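Local coordinates for protein sulfoquinovosidase (PDB 5AEG) that hydrolyses sulfoquinovosyl diacylglycerides and simple sulfoquinovosides such as sulfoquinovosyl glycerol, releasing sulfoquinovose for sulfoglycolysis, at residues N115-R120 with D220-R225; N199-N204 with L215-D220; T566-Y571 with A673-I678; A559-V564 with G656-F661. One frame throughout, in Å; residues are numbered along the deposited sequence.

Interaction 1. Residues N115-R120 with D220-R225; sequences NRIWLR and DKATLR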
loop_
_atom_site.group_PDB
_atom_site.type_symbol
_atom_site.label_atom_id
_atom_site.label_comp_id
_atom_site.label_asym_id
_atom_site.label_seq_id
_atom_site.Cartn_x
_atom_site.Cartn_y
_atom_site.Cartn_z
ATOM N N ASN A 115 7.296 -20.322 -20.532
ATOM C CA ASN A 115 6.942 -19.104 -19.757
ATOM C C ASN A 115 6.350 -19.330 -18.357
ATOM O O ASN A 115 5.548 -18.506 -17.863
ATOM C CB ASN A 115 6.003 -18.267 -20.598
ATOM C CG ASN A 115 4.638 -18.896 -20.777
ATOM O OD1 ASN A 115 4.399 -20.107 -20.556
ATOM N ND2 ASN A 115 3.686 -18.044 -21.093
ATOM N N ARG A 116 6.703 -20.445 -17.746
ATOM C CA ARG A 116 6.362 -20.794 -16.366
ATOM C C ARG A 116 7.622 -21.274 -15.612
ATOM O O ARG A 116 8.468 -22.010 -16.189
ATOM C CB ARG A 116 5.305 -21.873 -16.265
ATOM C CG ARG A 116 3.966 -21.515 -16.925
ATOM C CD ARG A 116 3.166 -20.546 -16.049
ATOM N NE ARG A 116 1.913 -20.055 -16.662
ATOM C CZ ARG A 116 1.781 -18.987 -17.469
ATOM N NH1 ARG A 116 2.786 -18.253 -17.871
ATOM N NH2 ARG A 116 0.580 -18.701 -17.931
ATOM N N ILE A 117 7.781 -20.787 -14.383
ATOM C CA ILE A 117 8.834 -21.232 -13.523
ATOM C C ILE A 117 8.157 -21.508 -12.163
ATOM O O ILE A 117 7.292 -20.723 -11.679
ATOM C CB ILE A 117 9.974 -20.180 -13.356
ATOM C CG1 ILE A 117 10.837 -19.979 -14.584
ATOM C CG2 ILE A 117 10.764 -20.466 -12.049
ATOM C CD1 ILE A 117 11.529 -18.586 -14.641
ATOM N N TRP A 118 8.549 -22.594 -11.515
ATOM C CA TRP A 118 8.251 -22.822 -10.088
ATOM C C TRP A 118 9.551 -23.098 -9.381
ATOM O O TRP A 118 10.273 -24.042 -9.773
ATOM C CB TRP A 118 7.333 -23.993 -9.869
ATOM C CG TRP A 118 5.993 -23.969 -10.508
ATOM C CD1 TRP A 118 4.769 -23.761 -9.842
ATOM C CD2 TRP A 118 5.653 -24.167 -11.900
ATOM N NE1 TRP A 118 3.747 -23.805 -10.744
ATOM C CE2 TRP A 118 4.233 -24.072 -12.002
ATOM C CE3 TRP A 118 6.382 -24.451 -13.046
ATOM C CZ2 TRP A 118 3.557 -24.270 -13.188
ATOM C CZ3 TRP A 118 5.720 -24.612 -14.220
ATOM C CH2 TRP A 118 4.302 -24.531 -14.291
ATOM N N LEU A 119 9.904 -22.290 -8.365
ATOM C CA LEU A 119 11.122 -22.459 -7.633
ATOM C C LEU A 119 10.817 -22.609 -6.181
ATOM O O LEU A 119 10.085 -21.775 -5.642
ATOM C CB LEU A 119 11.998 -21.245 -7.863
ATOM C CG LEU A 119 13.303 -21.169 -7.047
ATOM C CD1 LEU A 119 14.367 -22.162 -7.564
ATOM C CD2 LEU A 119 13.886 -19.764 -7.122
ATOM N N ARG A 120 11.354 -23.663 -5.547
ATOM C CA ARG A 120 11.246 -23.870 -4.104
ATOM C C ARG A 120 12.490 -23.397 -3.354
ATOM O O ARG A 120 13.670 -23.729 -3.658
ATOM C CB ARG A 120 10.854 -25.312 -3.698
ATOM C CG ARG A 120 9.640 -25.862 -4.385
ATOM C CD ARG A 120 9.257 -27.230 -3.921
ATOM N NE ARG A 120 7.948 -27.562 -4.434
ATOM C CZ ARG A 120 7.362 -28.734 -4.194
ATOM N NH1 ARG A 120 7.982 -29.662 -3.504
ATOM N NH2 ARG A 120 6.170 -28.990 -4.657
ATOM N N ASP A 220 9.708 -16.649 -18.407
ATOM C CA ASP A 220 10.811 -17.533 -18.731
ATOM C C ASP A 220 12.096 -17.214 -18.084
ATOM O O ASP A 220 13.091 -17.961 -18.269
ATOM C CB ASP A 220 11.012 -17.456 -20.271
ATOM C CG ASP A 220 11.488 -16.068 -20.704
ATOM O OD1 ASP A 220 10.721 -15.100 -20.560
ATOM O OD2 ASP A 220 12.662 -15.896 -21.051
ATOM N N LYS A 221 12.150 -16.145 -17.274
ATOM C CA LYS A 221 13.346 -15.806 -16.551
ATOM C C LYS A 221 12.950 -15.247 -15.204
ATOM O O LYS A 221 11.812 -14.787 -15.018
ATOM C CB LYS A 221 14.137 -14.771 -17.332
ATOM C CG LYS A 221 13.564 -13.345 -17.383
ATOM C CD LYS A 221 14.111 -12.489 -18.543
ATOM C CE LYS A 221 14.527 -11.067 -18.164
ATOM N NZ LYS A 221 13.474 -10.147 -17.632
ATOM N N ALA A 222 13.868 -15.302 -14.263
ATOM C CA ALA A 222 13.644 -14.684 -12.947
ATOM C C ALA A 222 14.924 -14.208 -12.336
ATOM O O ALA A 222 15.959 -14.882 -12.447
ATOM C CB ALA A 222 13.000 -15.686 -12.062
ATOM N N THR A 223 14.859 -13.086 -11.635
ATOM C CA THR A 223 15.986 -12.590 -10.867
ATOM C C THR A 223 15.533 -12.327 -9.439
ATOM O O THR A 223 14.588 -11.520 -9.249
ATOM C CB THR A 223 16.451 -11.275 -11.448
ATOM O OG1 THR A 223 16.896 -11.496 -12.812
ATOM C CG2 THR A 223 17.574 -10.731 -10.621
ATOM N N LEU A 224 16.186 -12.984 -8.489
ATOM C CA LEU A 224 15.867 -12.865 -7.065
ATOM C C LEU A 224 17.107 -12.377 -6.299
ATOM O O LEU A 224 18.215 -12.836 -6.560
ATOM C CB LEU A 224 15.488 -14.226 -6.485
ATOM C CG LEU A 224 14.397 -15.018 -7.173
ATOM C CD1 LEU A 224 14.964 -15.844 -8.347
ATOM C CD2 LEU A 224 13.653 -15.894 -6.175
ATOM N N ARG A 225 16.916 -11.519 -5.320
ATOM C CA ARG A 225 18.027 -11.002 -4.506
ATOM C C ARG A 225 17.686 -11.218 -3.076
ATOM O O ARG A 225 16.526 -11.053 -2.691
ATOM C CB ARG A 225 18.149 -9.514 -4.671
ATOM C CG ARG A 225 18.891 -9.049 -5.919
ATOM C CD ARG A 225 18.562 -7.556 -6.139
ATOM N NE ARG A 225 18.269 -7.314 -7.529
ATOM C CZ ARG A 225 19.207 -7.243 -8.450
ATOM N NH1 ARG A 225 20.476 -7.326 -8.090
ATOM N NH2 ARG A 225 18.875 -7.079 -9.703
#

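Interaction 2. Residues N199-N204 with L215-D220; sequences NSCYMN and LALWED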
loop_
_atom_site.group_PDB
_atom_site.type_symbol
_atom_site.label_atom_id
_atom_site.label_comp_id
_atom_site.label_asym_id
_atom_site.label_seq_id
_atom_site.Cartn_x
_atom_site.Cartn_y
_atom_site.Cartn_z
ATOM N N ASN A 199 11.067 -9.336 -11.215
ATOM C CA ASN A 199 10.058 -9.375 -12.280
ATOM C C ASN A 199 8.752 -8.596 -11.959
ATOM O O ASN A 199 8.431 -8.375 -10.779
ATOM C CB ASN A 199 9.662 -10.815 -12.422
ATOM C CG ASN A 199 10.826 -11.741 -12.774
ATOM O OD1 ASN A 199 11.858 -11.764 -12.074
ATOM N ND2 ASN A 199 10.601 -12.578 -13.835
ATOM N N SER A 200 7.959 -8.293 -12.974
ATOM C CA SER A 200 6.605 -7.706 -12.788
ATOM C C SER A 200 5.500 -8.536 -13.409
ATOM O O SER A 200 4.351 -8.137 -13.452
ATOM C CB SER A 200 6.586 -6.261 -13.266
ATOM O OG SER A 200 6.744 -6.251 -14.670
ATOM N N CYS A 201 5.814 -9.733 -13.884
ATOM C CA CYS A 201 4.819 -10.690 -14.321
ATOM C C CYS A 201 3.903 -11.140 -13.206
ATOM O O CYS A 201 4.238 -10.907 -12.027
ATOM C CB CYS A 201 5.507 -11.926 -14.962
ATOM S SG CYS A 201 6.639 -12.773 -13.816
ATOM N N TYR A 202 2.771 -11.808 -13.540
ATOM C CA TYR A 202 1.997 -12.545 -12.549
ATOM C C TYR A 202 2.916 -13.437 -11.751
ATOM O O TYR A 202 3.783 -14.112 -12.355
ATOM C CB TYR A 202 0.926 -13.370 -13.205
ATOM C CG TYR A 202 0.110 -14.159 -12.219
ATOM C CD1 TYR A 202 0.523 -15.396 -11.797
ATOM C CD2 TYR A 202 -1.057 -13.599 -11.581
ATOM C CE1 TYR A 202 -0.200 -16.139 -10.904
ATOM C CE2 TYR A 202 -1.782 -14.360 -10.662
ATOM C CZ TYR A 202 -1.351 -15.610 -10.328
ATOM O OH TYR A 202 -2.100 -16.350 -9.461
ATOM N N MET A 203 2.749 -13.467 -10.429
ATOM C CA MET A 203 3.478 -14.424 -9.562
ATOM C C MET A 203 2.527 -14.881 -8.500
ATOM O O MET A 203 1.545 -14.235 -8.246
ATOM C CB MET A 203 4.705 -13.726 -8.936
ATOM C CG MET A 203 5.791 -13.435 -9.935
ATOM S SD MET A 203 7.270 -12.689 -9.156
ATOM C CE MET A 203 7.086 -11.094 -9.744
ATOM N N ASN A 204 2.807 -16.010 -7.898
ATOM C CA ASN A 204 2.097 -16.543 -6.816
ATOM C C ASN A 204 3.130 -17.032 -5.804
ATOM O O ASN A 204 3.932 -17.929 -6.119
ATOM C CB ASN A 204 1.210 -17.719 -7.233
ATOM C CG ASN A 204 0.336 -18.209 -6.082
ATOM O OD1 ASN A 204 0.732 -18.185 -4.948
ATOM N ND2 ASN A 204 -0.817 -18.684 -6.386
ATOM N N LEU A 215 7.634 -20.299 -5.132
ATOM C CA LEU A 215 7.440 -19.095 -5.879
ATOM C C LEU A 215 7.169 -19.461 -7.331
ATOM O O LEU A 215 8.069 -20.016 -8.026
ATOM C CB LEU A 215 8.664 -18.255 -5.794
ATOM C CG LEU A 215 9.280 -18.020 -4.393
ATOM C CD1 LEU A 215 10.394 -17.009 -4.560
ATOM C CD2 LEU A 215 8.285 -17.530 -3.418
ATOM N N ALA A 216 5.975 -19.144 -7.784
ATOM C CA ALA A 216 5.545 -19.351 -9.155
ATOM C C ALA A 216 5.593 -18.056 -9.946
ATOM O O ALA A 216 5.063 -17.012 -9.492
ATOM C CB ALA A 216 4.195 -19.982 -9.210
ATOM N N LEU A 217 6.269 -18.094 -11.109
ATOM C CA LEU A 217 6.350 -16.953 -11.982
ATOM C C LEU A 217 5.797 -17.287 -13.378
ATOM O O LEU A 217 6.043 -18.385 -13.921
ATOM C CB LEU A 217 7.785 -16.422 -12.170
ATOM C CG LEU A 217 8.580 -15.955 -10.984
ATOM C CD1 LEU A 217 9.302 -17.090 -10.372
ATOM C CD2 LEU A 217 9.544 -14.887 -11.430
ATOM N N TRP A 218 5.092 -16.326 -13.971
ATOM C CA TRP A 218 4.628 -16.449 -15.355
ATOM C C TRP A 218 5.609 -15.748 -16.258
ATOM O O TRP A 218 5.300 -14.736 -16.908
ATOM C CB TRP A 218 3.231 -15.893 -15.518
ATOM C CG TRP A 218 2.231 -16.748 -14.857
ATOM C CD1 TRP A 218 2.479 -17.732 -13.975
ATOM C CD2 TRP A 218 0.791 -16.612 -14.916
ATOM N NE1 TRP A 218 1.313 -18.320 -13.579
ATOM C CE2 TRP A 218 0.257 -17.607 -14.107
ATOM C CE3 TRP A 218 -0.078 -15.786 -15.637
ATOM C CZ2 TRP A 218 -1.126 -17.808 -13.978
ATOM C CZ3 TRP A 218 -1.466 -15.966 -15.490
ATOM C CH2 TRP A 218 -1.965 -16.973 -14.686
ATOM N N GLU A 219 6.832 -16.239 -16.279
ATOM C CA GLU A 219 7.853 -15.709 -17.162
ATOM C C GLU A 219 8.903 -16.826 -17.366
ATOM O O GLU A 219 8.888 -17.836 -16.674
ATOM C CB GLU A 219 8.516 -14.456 -16.612
ATOM C CG GLU A 219 9.012 -13.497 -17.673
ATOM C CD GLU A 219 9.259 -12.087 -17.206
ATOM O OE1 GLU A 219 8.821 -11.643 -16.090
ATOM O OE2 GLU A 219 9.924 -11.378 -17.990
ATOM N N ASP A 220 9.708 -16.649 -18.407
ATOM C CA ASP A 220 10.811 -17.533 -18.731
ATOM C C ASP A 220 12.096 -17.214 -18.084
ATOM O O ASP A 220 13.091 -17.961 -18.269
ATOM C CB ASP A 220 11.012 -17.456 -20.271
ATOM C CG ASP A 220 11.488 -16.068 -20.704
ATOM O OD1 ASP A 220 10.721 -15.100 -20.560
ATOM O OD2 ASP A 220 12.662 -15.896 -21.051
HETATM O O HOH W 1 9.000 -9.105 -15.453
#

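Interaction 3. Residues T566-Y571 with A673-I678; sequences TTLKPY and ASLKSI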
loop_
_atom_site.group_PDB
_atom_site.type_symbol
_atom_site.label_atom_id
_atom_site.label_comp_id
_atom_site.label_asym_id
_atom_site.label_seq_id
_atom_site.Cartn_x
_atom_site.Cartn_y
_atom_site.Cartn_z
ATOM N N THR A 566 -1.951 16.689 17.288
ATOM C CA THR A 566 -1.028 17.826 17.148
ATOM C C THR A 566 -0.038 17.895 18.347
ATOM O O THR A 566 1.106 18.254 18.159
ATOM C CB THR A 566 -1.708 19.201 16.957
ATOM O OG1 THR A 566 -2.619 19.452 18.028
ATOM C CG2 THR A 566 -2.435 19.218 15.618
ATOM N N THR A 567 -0.471 17.438 19.513
ATOM C CA THR A 567 0.419 17.372 20.670
ATOM C C THR A 567 1.615 16.416 20.418
ATOM O O THR A 567 2.768 16.682 20.834
ATOM C CB THR A 567 -0.312 16.952 21.896
ATOM O OG1 THR A 567 -1.379 17.878 22.173
ATOM C CG2 THR A 567 0.659 16.888 23.144
ATOM N N LEU A 568 1.356 15.324 19.677
ATOM C CA LEU A 568 2.406 14.410 19.297
ATOM C C LEU A 568 3.353 14.869 18.231
ATOM O O LEU A 568 4.341 14.146 17.976
ATOM C CB LEU A 568 1.797 13.069 18.874
ATOM C CG LEU A 568 0.975 12.322 19.905
ATOM C CD1 LEU A 568 0.366 11.137 19.201
ATOM C CD2 LEU A 568 1.875 11.807 20.996
ATOM N N LYS A 569 3.120 16.029 17.591
ATOM C CA LYS A 569 3.922 16.497 16.490
ATOM C C LYS A 569 5.440 16.232 16.583
ATOM O O LYS A 569 6.032 15.683 15.648
ATOM C CB LYS A 569 3.647 17.929 16.131
ATOM C CG LYS A 569 4.568 18.576 15.114
ATOM C CD LYS A 569 4.105 19.954 14.677
ATOM C CE LYS A 569 4.918 20.451 13.504
ATOM N NZ LYS A 569 4.439 21.807 13.213
ATOM N N PRO A 570 6.077 16.644 17.688
ATOM C CA PRO A 570 7.543 16.527 17.650
ATOM C C PRO A 570 7.989 15.074 17.696
ATOM O O PRO A 570 9.017 14.719 17.118
ATOM C CB PRO A 570 8.006 17.348 18.913
ATOM C CG PRO A 570 6.804 17.348 19.754
ATOM C CD PRO A 570 5.619 17.421 18.846
ATOM N N TYR A 571 7.205 14.230 18.339
ATOM C CA TYR A 571 7.481 12.811 18.431
ATOM C C TYR A 571 7.316 12.132 17.055
ATOM O O TYR A 571 8.213 11.418 16.591
ATOM C CB TYR A 571 6.559 12.154 19.448
ATOM C CG TYR A 571 6.672 10.681 19.551
ATOM C CD1 TYR A 571 7.804 10.080 20.125
ATOM C CD2 TYR A 571 5.712 9.845 19.011
ATOM C CE1 TYR A 571 7.937 8.740 20.249
ATOM C CE2 TYR A 571 5.839 8.465 19.124
ATOM C CZ TYR A 571 6.945 7.909 19.747
ATOM O OH TYR A 571 7.054 6.553 19.831
ATOM N N ALA A 673 2.527 12.109 29.131
ATOM C CA ALA A 673 1.731 12.299 30.309
ATOM C C ALA A 673 0.724 13.517 30.184
ATOM O O ALA A 673 -0.299 13.572 30.832
ATOM C CB ALA A 673 2.660 12.510 31.520
ATOM N N SER A 674 1.041 14.441 29.362
ATOM C CA SER A 674 0.215 15.616 29.125
ATOM C C SER A 674 -1.065 15.328 28.300
ATOM O O SER A 674 -2.005 16.097 28.339
ATOM C CB SER A 674 1.047 16.680 28.442
ATOM O OG SER A 674 1.152 16.574 27.021
ATOM N N LEU A 675 -1.137 14.182 27.630
ATOM C CA LEU A 675 -2.286 13.796 26.755
ATOM C C LEU A 675 -3.629 13.720 27.458
ATOM O O LEU A 675 -4.625 14.279 26.963
ATOM C CB LEU A 675 -2.026 12.436 26.070
ATOM C CG LEU A 675 -0.876 12.406 25.064
ATOM C CD1 LEU A 675 -0.699 11.003 24.487
ATOM C CD2 LEU A 675 -1.097 13.384 23.951
ATOM N N LYS A 676 -3.638 13.094 28.599
ATOM C CA LYS A 676 -4.819 12.926 29.354
ATOM C C LYS A 676 -5.502 14.232 29.890
ATOM O O LYS A 676 -6.694 14.219 30.185
ATOM C CB LYS A 676 -4.517 12.021 30.533
ATOM C CG LYS A 676 -3.984 12.748 31.725
ATOM C CD LYS A 676 -3.858 11.805 32.891
ATOM C CE LYS A 676 -2.780 10.746 32.710
ATOM N NZ LYS A 676 -1.441 11.319 32.377
ATOM N N SER A 677 -4.785 15.321 30.032
ATOM C CA SER A 677 -5.450 16.537 30.483
ATOM C C SER A 677 -5.843 17.450 29.309
ATOM O O SER A 677 -6.258 18.565 29.514
ATOM C CB SER A 677 -4.558 17.251 31.491
ATOM O OG SER A 677 -3.290 17.418 30.938
ATOM N N ILE A 678 -5.719 16.986 28.071
ATOM C CA ILE A 678 -6.166 17.778 26.912
ATOM C C ILE A 678 -7.634 18.044 27.038
ATOM O O ILE A 678 -8.335 17.097 27.268
ATOM C CB ILE A 678 -5.864 17.003 25.587
ATOM C CG1 ILE A 678 -4.450 17.394 25.097
ATOM C CG2 ILE A 678 -6.922 17.218 24.492
ATOM C CD1 ILE A 678 -3.811 16.356 24.213
#

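Interaction 4. Residues A559-V564 with G656-F661; sequences ARMTTV and GKPPVF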
loop_
_atom_site.group_PDB
_atom_site.type_symbol
_atom_site.label_atom_id
_atom_site.label_comp_id
_atom_site.label_asym_id
_atom_site.label_seq_id
_atom_site.Cartn_x
_atom_site.Cartn_y
_atom_site.Cartn_z
ATOM N N ALA A 559 -12.268 17.866 17.711
ATOM C CA ALA A 559 -11.450 18.880 18.431
ATOM C C ALA A 559 -10.464 18.147 19.426
ATOM O O ALA A 559 -9.284 18.380 19.373
ATOM C CB ALA A 559 -12.313 19.938 19.146
ATOM N N ARG A 560 -10.970 17.211 20.197
ATOM C CA ARG A 560 -10.160 16.480 21.186
ATOM C C ARG A 560 -9.065 15.661 20.526
ATOM O O ARG A 560 -7.902 15.780 20.882
ATOM C CB ARG A 560 -11.050 15.591 22.043
ATOM C CG ARG A 560 -10.326 14.575 22.991
ATOM C CD ARG A 560 -11.258 13.472 23.537
ATOM N NE ARG A 560 -10.508 12.464 24.297
ATOM C CZ ARG A 560 -9.954 12.671 25.500
ATOM N NH1 ARG A 560 -10.126 13.808 26.143
ATOM N NH2 ARG A 560 -9.232 11.730 26.092
ATOM N N MET A 561 -9.417 14.895 19.482
ATOM C CA MET A 561 -8.413 13.982 18.905
ATOM C C MET A 561 -7.470 14.638 17.994
ATOM O O MET A 561 -6.300 14.189 17.908
ATOM C CB MET A 561 -9.087 12.724 18.253
ATOM C CG MET A 561 -10.054 11.982 19.175
ATOM S SD MET A 561 -9.450 11.646 20.848
ATOM C CE MET A 561 -8.179 10.440 20.489
ATOM N N THR A 562 -7.875 15.724 17.318
ATOM C CA THR A 562 -6.889 16.519 16.612
ATOM C C THR A 562 -5.932 17.242 17.557
ATOM O O THR A 562 -4.786 17.485 17.173
ATOM C CB THR A 562 -7.471 17.518 15.583
ATOM O OG1 THR A 562 -8.325 18.473 16.225
ATOM C CG2 THR A 562 -8.283 16.757 14.548
ATOM N N THR A 563 -6.400 17.579 18.752
ATOM C CA THR A 563 -5.467 18.147 19.741
ATOM C C THR A 563 -4.503 17.074 20.230
ATOM O O THR A 563 -3.358 17.366 20.432
ATOM C CB THR A 563 -6.236 18.779 20.896
ATOM O OG1 THR A 563 -7.059 19.772 20.343
ATOM C CG2 THR A 563 -5.329 19.442 21.829
ATOM N N VAL A 564 -4.989 15.866 20.422
ATOM C CA VAL A 564 -4.092 14.702 20.728
ATOM C C VAL A 564 -3.040 14.657 19.634
ATOM O O VAL A 564 -1.834 14.659 19.911
ATOM C CB VAL A 564 -4.875 13.423 20.921
ATOM C CG1 VAL A 564 -3.986 12.195 20.986
ATOM C CG2 VAL A 564 -5.784 13.541 22.198
ATOM N N GLY A 656 -12.853 8.147 22.430
ATOM C CA GLY A 656 -11.982 9.257 22.836
ATOM C C GLY A 656 -10.814 8.830 23.789
ATOM O O GLY A 656 -9.894 9.624 24.051
ATOM N N LYS A 657 -10.892 7.621 24.329
ATOM C CA LYS A 657 -9.810 7.021 25.181
ATOM C C LYS A 657 -9.393 5.660 24.593
ATOM O O LYS A 657 -9.610 4.609 25.186
ATOM C CB LYS A 657 -10.317 6.902 26.614
ATOM C CG LYS A 657 -10.578 8.258 27.192
ATOM C CD LYS A 657 -11.108 8.247 28.615
ATOM C CE LYS A 657 -11.434 9.686 28.980
ATOM N NZ LYS A 657 -11.676 9.732 30.431
ATOM N N PRO A 658 -8.776 5.703 23.401
ATOM C CA PRO A 658 -8.432 4.460 22.682
ATOM C C PRO A 658 -7.341 3.701 23.470
ATOM O O PRO A 658 -6.651 4.293 24.309
ATOM C CB PRO A 658 -7.835 4.934 21.399
ATOM C CG PRO A 658 -7.467 6.370 21.591
ATOM C CD PRO A 658 -8.513 6.862 22.585
ATOM N N PRO A 659 -7.178 2.425 23.181
ATOM C CA PRO A 659 -6.190 1.643 23.992
ATOM C C PRO A 659 -4.787 1.935 23.536
ATOM O O PRO A 659 -4.353 1.398 22.473
ATOM C CB PRO A 659 -6.600 0.202 23.738
ATOM C CG PRO A 659 -8.009 0.269 23.206
ATOM C CD PRO A 659 -8.004 1.524 22.364
ATOM N N VAL A 660 -4.163 2.912 24.225
ATOM C CA VAL A 660 -2.896 3.475 23.882
ATOM C C VAL A 660 -2.053 3.450 25.159
ATOM O O VAL A 660 -2.509 3.923 26.196
ATOM C CB VAL A 660 -3.013 4.935 23.365
ATOM C CG1 VAL A 660 -1.650 5.570 23.186
ATOM C CG2 VAL A 660 -3.786 4.996 22.002
ATOM N N PHE A 661 -0.839 2.915 25.067
ATOM C CA PHE A 661 0.045 2.849 26.203
ATOM C C PHE A 661 1.387 3.390 25.804
ATOM O O PHE A 661 1.756 3.343 24.623
ATOM C CB PHE A 661 0.184 1.383 26.660
ATOM C CG PHE A 661 -1.074 0.711 26.968
ATOM C CD1 PHE A 661 -1.919 0.292 25.953
ATOM C CD2 PHE A 661 -1.421 0.436 28.292
ATOM C CE1 PHE A 661 -3.105 -0.334 26.269
ATOM C CE2 PHE A 661 -2.562 -0.216 28.595
ATOM C CZ PHE A 661 -3.429 -0.584 27.587
#

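Interaction 1. Residues N115-R120 with D220-R225
Ile117 and Leu119 meet Ala222 and Leu224 in an apolar, face-to-face contact between two strands of the N-terminal galactose mutarotase-like domain. The axes of strands 116-120 and 221-225 come within 8.3 Å and run in roughly the same direction, 36° from parallel. They are not bonded to each other as sheet neighbours: the backbone of strand 116-122 pairs with strands 39-49 and 212-217, whereas strand 221-228 is flanked by 103-109 and 193-197. Ile117 makes the more intimate approach. Its CD1 reaches past the side chains to the opposing backbone, 3.6 Å from Lys221 N, and lies 4.2 Å from Ala222 CB. Two residues on, Leu119 CG stands anti to the backbone N (chi1 174°), and CD2 meets Leu224 CD2 tip to tip at 4.0 Å. Strand 212-217 closes in beside them, with Leu217 against Ile117 and Ala222, and Leu215 against Leu224. Just before the strands the chains converge, the CA atoms of Asn115 and Asp220 being 4.3 Å apart. The polar ends there turn elsewhere: Asn115 OD1 accepts from Gly44 N, and Asp220 OD2 from Gln108 NE2. Asn115 and Arg116 together face Gly42 in a classic beta bulge. The Arg116 side chain folds back, and NH1 donates to Asn115 O at 2.8 Å from above the carbonyl plane. Buried aliphatic side chains filling the gap between strands with separate backbone partners are as expected of the beta-sandwich fold of this family's N-terminal domain.

Interaction 2. Residues N199-N204 with L215-D220
Tyr202 and Trp218 lay their rings over one another obliquely, the tyrosine ring and the six-membered indole ring having centroids 4.0 Å apart and planes at 36°. The tilt brings one corner of the tyrosine down onto the indole face: Tyr202 CD1 sits over the centre of the ring and only 3.2 Å from Trp218 CE2, a tight approach. Tyr202 CG, anti to the backbone N (chi1 179°), heads the side chain toward Trp218. Arg116 makes a cation-pi contact with the same indole, and Ile57 touches both aromatic residues. The backbones are tied just beside the rings, Trp218 N donating to Tyr202 O at 3.0 Å. Next along, Met203 and Leu217 form a non-hydrogen-bonded antiparallel pair. Their side chains lie side by side, pointing the same way, on the sheet face opposite to that of Asn204 and Ala216, with Met203 SD 3.9 Å from Leu217 CD2. Asn204 and Ala216 make the hydrogen-bonded pair that follows, each N bonded to the other's O. At the opposite end the contact turns polar. Asn199 ND2 donates to Glu219 OE1 at 3.0 Å, coming from above the carboxylate plane, with the amide and carboxylate planes nearly perpendicular (82°). The same amide nitrogen also serves Lys221 O on the following strand. Glu219 OE1 also accepts from a water 2.6 Å away, which accepts from Ser200 N; this one oxygen therefore takes two bonds. The aromatic pair and the carboxylate-amide bond continue the contact past the open end of strands 203-206 and 212-217, which form an antiparallel beta hairpin of the mutarotase-like domain.

Interaction 3. Residues T566-Y571 with A673-I678
Thr567 is the pivot of a small contact, burying 160 Å² in all, between Thr567 and Leu568, near where helices 552-567 and 569-582 meet, and the last modelled residues of the chain. On the packed side its methyl CG2, anti to the backbone N, is 4.0 Å from Leu675 CD2, and the two side chains slide past each other in opposite directions. Between buried residues, Leu568 and Leu675 touch lightly, CD2 to CD1 at 4.4 Å; Phe530, Ile613 and Phe672 also line Leu568. The other side of the contact is partly exposed, and is made by Ser674 and Ile678. Ile678, the final modelled residue, also slides past Thr567 in the opposite direction and sets CD1 3.5 Å from Thr567 OG1. This hydroxyl is already engaged, since it bonds to Thr563 O one turn back in its own helix. Ser674 OG, 3.9 Å from Thr567 CG2, is bonded to Leu671 O. Further out, Lys676 curls back so that NZ donates to Ala673 O at 3.0 Å, in the carbonyl plane and on a lone pair, while Ser677 OG, on an exposed residue, donates to Ser674 O at 3.2 Å. Ile678 N bonds to Leu675 O at 3.1 Å. Methyl and aliphatic groups therefore do most of the touching, while the hydroxyls of Thr567 and Ser674 are bonded to carbonyls about one turn back in the chain, Thr563 O and Leu671 O. The chemistry implies an association through van der Waals packing, with little directional bonding to fix how the terminal turn sits against the helix.

Interaction 4. Residues A559-V564 with G656-F661
Helix 552-567 of the TIM-barrel family region here meets the loop before strand 660-663 of the C-terminal family region, and Arg560 on the helix grips the main-chain carbonyl of Gly656 in that loop. The arginine holds this single oxygen side-on with two nitrogens, NE at 2.9 Å and NH2 at 3.0 Å from Gly656 O. The oxygen lies close to the guanidinium plane, yet both donors approach from the same face of the carbonyl, NH2 well above its plane. An extended chain from CG to NE, with CG anti to the backbone N (chi1 170°), carries the group across to the loop. At the backbone angles of Gly656 (phi 94°) a CB would be jammed against the preceding carbonyl O, and would also come close to Arg560 NE. Lys657 crosses the arginine at about a right angle, its CG 3.9 Å from Arg560 NH2. The like charges stay apart, Lys657 NZ being 5.4 Å from Arg560 NH2. Met561, bent at chi2 and chi3, lies beside the bonded carbonyl with SD 3.8 Å from Gly656 O. Its methyl CE meets Pro658 CD tip to tip at 4.2 Å. Helix 518-528 borders the same spot: Asp526 OD2 accepts from Gly656 N, and Cys525 and Asp526 touch Met561. Trp639 touches both Arg560 and Lys657, and beyond the loop Pro659 and Phe661 pack against strand 625-630.

Overall arrangement
Interactions 1 and 2 are neighbours in the N-terminal domain, their centres about 7 Å apart. They share Asp220, and strands 116-122 and 212-217 are adjacent in a sheet, so the hairpin of interaction 2 borders the sandwich interior of interaction 1. The first is buried and rests on van der Waals contact between its segments, chiefly of aliphatic groups; the second is partly buried and mixes backbone pairing, aromatic overlap and a water-bridged carboxylate. Interactions 3 and 4 lie on the other side of the chain's centre, more than 40 Å away between centres, and both use helix 552-567. Ile678 touches Thr563 and Val564 between them. Interaction 4 is buried and polar at its heart, whereas interaction 3 is partly buried and chiefly methyl packing.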